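Local coordinates for FOG-3 protein (Caenorhabditis elegans, PDB 5TD6) that specifies sperm fate in the nematode germline as an RNA-binding multimer built on a BTG/Tob domain, and may act as a transcription corepressor, at residues Arg6-Phe11 against Gly95-Arg100; Ser68-Glu71 against Pro76-Asp79. The protein carries 2 engineered substitutions. All blocks are in the same frame, centred on the assembly; numbering follows the deposited sequence.

Interaction 1: residues Arg6-Phe11 against Gly95-Arg100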
loop_
_atom_site.group_PDB
_atom_site.type_symbol
_atom_site.label_atom_id
_atom_site.label_comp_id
_atom_site.label_asym_id
_atom_site.label_seq_id
_atom_site.Cartn_x
_atom_site.Cartn_y
_atom_site.Cartn_z
ATOM N N ARG B 6 -6.147 0.091 -6.318
ATOM C CA ARG B 6 -4.853 -0.488 -5.998
ATOM C C ARG B 6 -4.703 -0.659 -4.494
ATOM O O ARG B 6 -4.169 -1.677 -4.044
ATOM C CB ARG B 6 -3.701 0.371 -6.535
ATOM C CG ARG B 6 -2.325 -0.222 -6.223
ATOM C CD ARG B 6 -1.198 0.701 -6.682
ATOM N NE ARG B 6 -1.167 1.941 -5.914
ATOM C CZ ARG B 6 -1.370 3.150 -6.434
ATOM N NH1 ARG B 6 -1.625 3.289 -7.732
ATOM N NH2 ARG B 6 -1.320 4.225 -5.657
ATOM N N GLU B 7 -5.156 0.334 -3.717
ATOM C CA GLU B 7 -5.077 0.216 -2.262
ATOM C C GLU B 7 -5.962 -0.935 -1.749
ATOM O O GLU B 7 -5.572 -1.649 -0.820
ATOM C CB GLU B 7 -5.466 1.528 -1.585
ATOM C CG GLU B 7 -4.433 2.666 -1.787
ATOM C CD GLU B 7 -3.071 2.291 -1.277
ATOM O OE1 GLU B 7 -2.995 1.685 -0.191
ATOM O OE2 GLU B 7 -2.074 2.587 -1.962
ATOM N N LEU B 8 -7.143 -1.101 -2.339
ATOM C CA LEU B 8 -8.046 -2.204 -1.960
ATOM C C LEU B 8 -7.395 -3.547 -2.288
ATOM O O LEU B 8 -7.369 -4.475 -1.456
ATOM C CB LEU B 8 -9.394 -2.092 -2.677
ATOM C CG LEU B 8 -10.621 -2.693 -1.960
ATOM C CD1 LEU B 8 -11.952 -2.335 -2.626
ATOM C CD2 LEU B 8 -10.525 -4.168 -1.811
ATOM N N VAL B 9 -6.881 -3.654 -3.508
ATOM C CA VAL B 9 -6.251 -4.904 -3.945
ATOM C C VAL B 9 -5.065 -5.254 -3.061
ATOM O O VAL B 9 -4.862 -6.415 -2.688
ATOM C CB VAL B 9 -5.774 -4.819 -5.403
ATOM C CG1 VAL B 9 -4.911 -6.024 -5.746
ATOM C CG2 VAL B 9 -6.976 -4.729 -6.342
ATOM N N ASN B 10 -4.289 -4.244 -2.705
ATOM C CA ASN B 10 -3.093 -4.513 -1.913
ATOM C C ASN B 10 -3.470 -4.871 -0.476
ATOM O O ASN B 10 -2.827 -5.717 0.148
ATOM C CB ASN B 10 -2.129 -3.333 -1.990
ATOM C CG ASN B 10 -1.403 -3.302 -3.315
ATOM O OD1 ASN B 10 -1.561 -4.217 -4.101
ATOM N ND2 ASN B 10 -0.601 -2.281 -3.559
ATOM N N PHE B 11 -4.536 -4.263 0.031
ATOM C CA PHE B 11 -5.075 -4.661 1.331
ATOM C C PHE B 11 -5.411 -6.155 1.377
ATOM O O PHE B 11 -5.038 -6.862 2.316
ATOM C CB PHE B 11 -6.332 -3.849 1.665
ATOM C CG PHE B 11 -6.942 -4.207 3.007
ATOM C CD1 PHE B 11 -6.455 -3.649 4.178
ATOM C CD2 PHE B 11 -7.986 -5.112 3.092
ATOM C CE1 PHE B 11 -7.009 -3.957 5.398
ATOM C CE2 PHE B 11 -8.543 -5.429 4.323
ATOM C CZ PHE B 11 -8.047 -4.859 5.473
ATOM N N GLY B 95 -11.146 8.998 -2.761
ATOM C CA GLY B 95 -10.385 9.540 -1.647
ATOM C C GLY B 95 -10.363 8.682 -0.396
ATOM O O GLY B 95 -9.714 9.043 0.585
ATOM N N HIS B 96 -11.042 7.533 -0.416
ATOM C CA HIS B 96 -11.321 6.850 0.849
ATOM C C HIS B 96 -11.622 5.367 0.715
ATOM O O HIS B 96 -12.683 4.969 0.228
ATOM C CB HIS B 96 -12.495 7.520 1.559
ATOM C CG HIS B 96 -12.605 7.163 3.009
ATOM N ND1 HIS B 96 -13.777 7.295 3.721
ATOM C CD2 HIS B 96 -11.691 6.668 3.875
ATOM C CE1 HIS B 96 -13.573 6.923 4.973
ATOM N NE2 HIS B 96 -12.317 6.531 5.091
ATOM N N VAL B 97 -10.668 4.560 1.151
ATOM C CA VAL B 97 -10.829 3.119 1.188
ATOM C C VAL B 97 -10.772 2.732 2.656
ATOM O O VAL B 97 -9.930 3.243 3.418
ATOM C CB VAL B 97 -9.729 2.405 0.387
ATOM C CG1 VAL B 97 -9.974 0.887 0.348
ATOM C CG2 VAL B 97 -9.669 2.967 -1.013
ATOM N N PHE B 98 -11.675 1.859 3.069
ATOM C CA PHE B 98 -11.769 1.564 4.489
ATOM C C PHE B 98 -12.557 0.296 4.756
ATOM O O PHE B 98 -13.259 -0.196 3.884
ATOM C CB PHE B 98 -12.400 2.737 5.236
ATOM C CG PHE B 98 -13.810 3.084 4.782
ATOM C CD1 PHE B 98 -14.025 3.956 3.726
ATOM C CD2 PHE B 98 -14.917 2.575 5.457
ATOM C CE1 PHE B 98 -15.319 4.287 3.328
ATOM C CE2 PHE B 98 -16.215 2.908 5.069
ATOM C CZ PHE B 98 -16.418 3.759 4.013
ATOM N N VAL B 99 -12.408 -0.219 5.970
ATOM C CA VAL B 99 -13.178 -1.360 6.467
ATOM C C VAL B 99 -14.289 -0.851 7.376
ATOM O O VAL B 99 -14.068 0.059 8.176
ATOM C CB VAL B 99 -12.282 -2.339 7.260
ATOM C CG1 VAL B 99 -13.115 -3.415 7.970
ATOM C CG2 VAL B 99 -11.240 -2.964 6.341
ATOM N N ARG B 100 -15.479 -1.426 7.263
ATOM C CA ARG B 100 -16.550 -1.125 8.215
ATOM C C ARG B 100 -17.363 -2.381 8.473
ATOM O O ARG B 100 -17.845 -3.002 7.529
ATOM C CB ARG B 100 -17.450 -0.011 7.686
ATOM C CG ARG B 100 -18.492 0.453 8.658
ATOM C CD ARG B 100 -19.667 1.059 7.917
ATOM N NE ARG B 100 -19.386 2.380 7.372
ATOM C CZ ARG B 100 -20.080 2.927 6.377
ATOM N NH1 ARG B 100 -21.085 2.257 5.817
ATOM N NH2 ARG B 100 -19.767 4.138 5.938
#
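Phe-11 and Val-99 make the closest contact here, with the ring end Phe-11 CZ lying 3.8 Å from Val-99 CG2. The neighbouring ring atom Phe-11 CE2 lies 4.2 Å from the same methyl, Val-99 CG2, so a single branch of the valine does the touching. The two side chains cross at about a right angle, and the methyl comes at the ring obliquely. Phe-11 has CG anti to its backbone nitrogen (chi1 -180°), which sends the ring out from the helix toward the strand.

One turn back, the packing is purely aliphatic and looser. Leu-8 CB faces Val-97 CG1 at 4.3 Å, and the CB of Glu-7 approaches the other branch, Val-97 CG2, at 4.5 Å. Val-97 therefore meets two successive helix residues, one methyl for each, and gives up more surface to the contact than any other residue. Leu-8 and Val-97 also have the nearest pair of CA atoms across the two segments, 6.8 Å apart.

No hydrogen bond joins helix to strand, and the polar groups turn elsewhere. Glu-7 lends its CB to the valine, but its carboxylate leads away from the strand, and Glu-7 packs on Arg-14 of the second subunit. Asn-10 ND2 makes a weak hydrogen bond to Glu-7 OE2 of the second subunit.

The segment axes pass 9.0 Å apart at 36°, laying helix 2-13 over the antiparallel sheet of the BTG/Tob domain. Leu-8 reaches on to Ile-90 and Ala-92 of strand 89-93 and to Leu-36 and Phe-40 of helix 22-41, Phe-11 adds Met-88, Ile-90 and Ile-110, and strand 96-100 is paired with strand 89-93 and with the short strands 107-109 and 111-112.

Interaction 2: residues Ser68-Glu71 against Pro76-Asp79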
loop_
_atom_site.group_PDB
_atom_site.type_symbol
_atom_site.label_atom_id
_atom_site.label_comp_id
_atom_site.label_asym_id
_atom_site.label_seq_id
_atom_site.Cartn_x
_atom_site.Cartn_y
_atom_site.Cartn_z
ATOM N N SER B 68 -13.715 -15.803 -8.049
ATOM C CA SER B 68 -13.554 -15.737 -9.493
ATOM C C SER B 68 -12.198 -15.134 -9.868
ATOM O O SER B 68 -11.611 -15.520 -10.861
ATOM C CB SER B 68 -14.700 -14.943 -10.118
ATOM O OG SER B 68 -14.603 -13.588 -9.761
ATOM N N SER B 69 -11.677 -14.211 -9.062
ATOM C CA SER B 69 -10.324 -13.704 -9.311
ATOM C C SER B 69 -9.273 -14.782 -9.090
ATOM O O SER B 69 -8.277 -14.835 -9.815
ATOM C CB SER B 69 -10.011 -12.500 -8.426
ATOM O OG SER B 69 -10.776 -11.379 -8.844
ATOM N N ALA B 70 -9.500 -15.628 -8.086
ATOM C CA ALA B 70 -8.634 -16.768 -7.813
ATOM C C ALA B 70 -8.600 -17.726 -9.011
ATOM O O ALA B 70 -7.530 -18.056 -9.532
ATOM C CB ALA B 70 -9.105 -17.497 -6.561
ATOM N N GLU B 71 -9.786 -18.157 -9.434
ATOM C CA GLU B 71 -9.960 -19.007 -10.608
ATOM C C GLU B 71 -9.164 -18.483 -11.799
ATOM O O GLU B 71 -8.414 -19.229 -12.427
ATOM C CB GLU B 71 -11.451 -19.104 -10.963
ATOM C CG GLU B 71 -11.791 -20.090 -12.068
ATOM C CD GLU B 71 -12.984 -19.638 -12.896
ATOM O OE1 GLU B 71 -14.110 -20.109 -12.642
ATOM O OE2 GLU B 71 -12.795 -18.797 -13.805
ATOM N N PRO B 76 -6.401 -22.343 -6.827
ATOM C CA PRO B 76 -7.603 -22.948 -6.244
ATOM C C PRO B 76 -8.300 -21.974 -5.298
ATOM O O PRO B 76 -7.701 -21.552 -4.308
ATOM C CB PRO B 76 -7.060 -24.159 -5.483
ATOM C CG PRO B 76 -5.802 -24.513 -6.192
ATOM C CD PRO B 76 -5.220 -23.215 -6.691
ATOM N N PRO B 77 -9.545 -21.598 -5.616
ATOM C CA PRO B 77 -10.324 -20.651 -4.812
ATOM C C PRO B 77 -10.320 -20.966 -3.314
ATOM O O PRO B 77 -10.454 -20.047 -2.501
ATOM C CB PRO B 77 -11.727 -20.786 -5.401
ATOM C CG PRO B 77 -11.464 -21.076 -6.844
ATOM C CD PRO B 77 -10.243 -21.958 -6.865
ATOM N N SER B 78 -10.153 -22.237 -2.952
ATOM C CA SER B 78 -10.106 -22.602 -1.542
ATOM C C SER B 78 -8.849 -22.028 -0.890
ATOM O O SER B 78 -8.885 -21.591 0.253
ATOM C CB SER B 78 -10.161 -24.119 -1.368
ATOM O OG SER B 78 -8.993 -24.721 -1.890
ATOM N N ASP B 79 -7.743 -21.996 -1.629
ATOM C CA ASP B 79 -6.504 -21.440 -1.103
ATOM C C ASP B 79 -6.671 -19.995 -0.655
ATOM O O ASP B 79 -6.127 -19.594 0.383
ATOM C CB ASP B 79 -5.383 -21.508 -2.136
ATOM C CG ASP B 79 -4.906 -22.913 -2.386
ATOM O OD1 ASP B 79 -5.259 -23.822 -1.601
ATOM O OD2 ASP B 79 -4.161 -23.100 -3.370
#
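Ala-70 and Pro-77 meet where two consecutive short helices are joined by a tight loop within the BTG/Tob fold, the end of helix 65-71 packing against the beginning of helix 77-83. The alanine methyl points toward its partner and meets the proline ring at its CA, with Ala-70 CB 3.8 Å from Pro-77 CA. The outer corner of the ring lies farther off, Pro-77 CG being 4.3 Å from Ala-70 CB.

That same corner also faces the backbone of the next residue, with Pro-77 CG lying 4.2 Å from Glu-71 N. The proline ring thus lies alongside the last turn of the first helix, and Pro-77 buries more surface here than any other single residue. Glu-71 meets the proline with this backbone nitrogen, while its CB is a looser neighbour, 4.6 Å from Pro-77 CG. With CG anti to the backbone nitrogen (chi1 -173°), the rest of the glutamate leads away and its carboxylate ends clear of the proline.

No hydrogen bond crosses the contact, and its side-chain packing is apolar. The hydroxyls of Ser-68 and Ser-69 bond back within their own helix region, Ser-69 OG to Cys-65 O and Ser-68 OG to Leu-64 O. On the other side of the loop, the backbone turns tightly, Asp-79 N donating to Pro-76 O at 2.7 Å.

In the fold
Interaction 1 belongs to the core: three of its five touching residues are buried and none is fully exposed, and it joins parts of the sequence 84 residues apart. Interaction 2 lies near the surface, its centre about 17 Å from the centre of the chain, and closes a local loop whose whole length falls between the two segments of interaction 1. Both lack cross-segment hydrogen bonds and pack apolar side chains, but one sets an aromatic ring and a leucine on valines of a sheet, the other a methyl on a proline. They do not touch; helix 22-41 borders both regions: Leu-8 packs on its Leu-36, and Ser-69, next to the touching Ala-70, packs on its Leu-32.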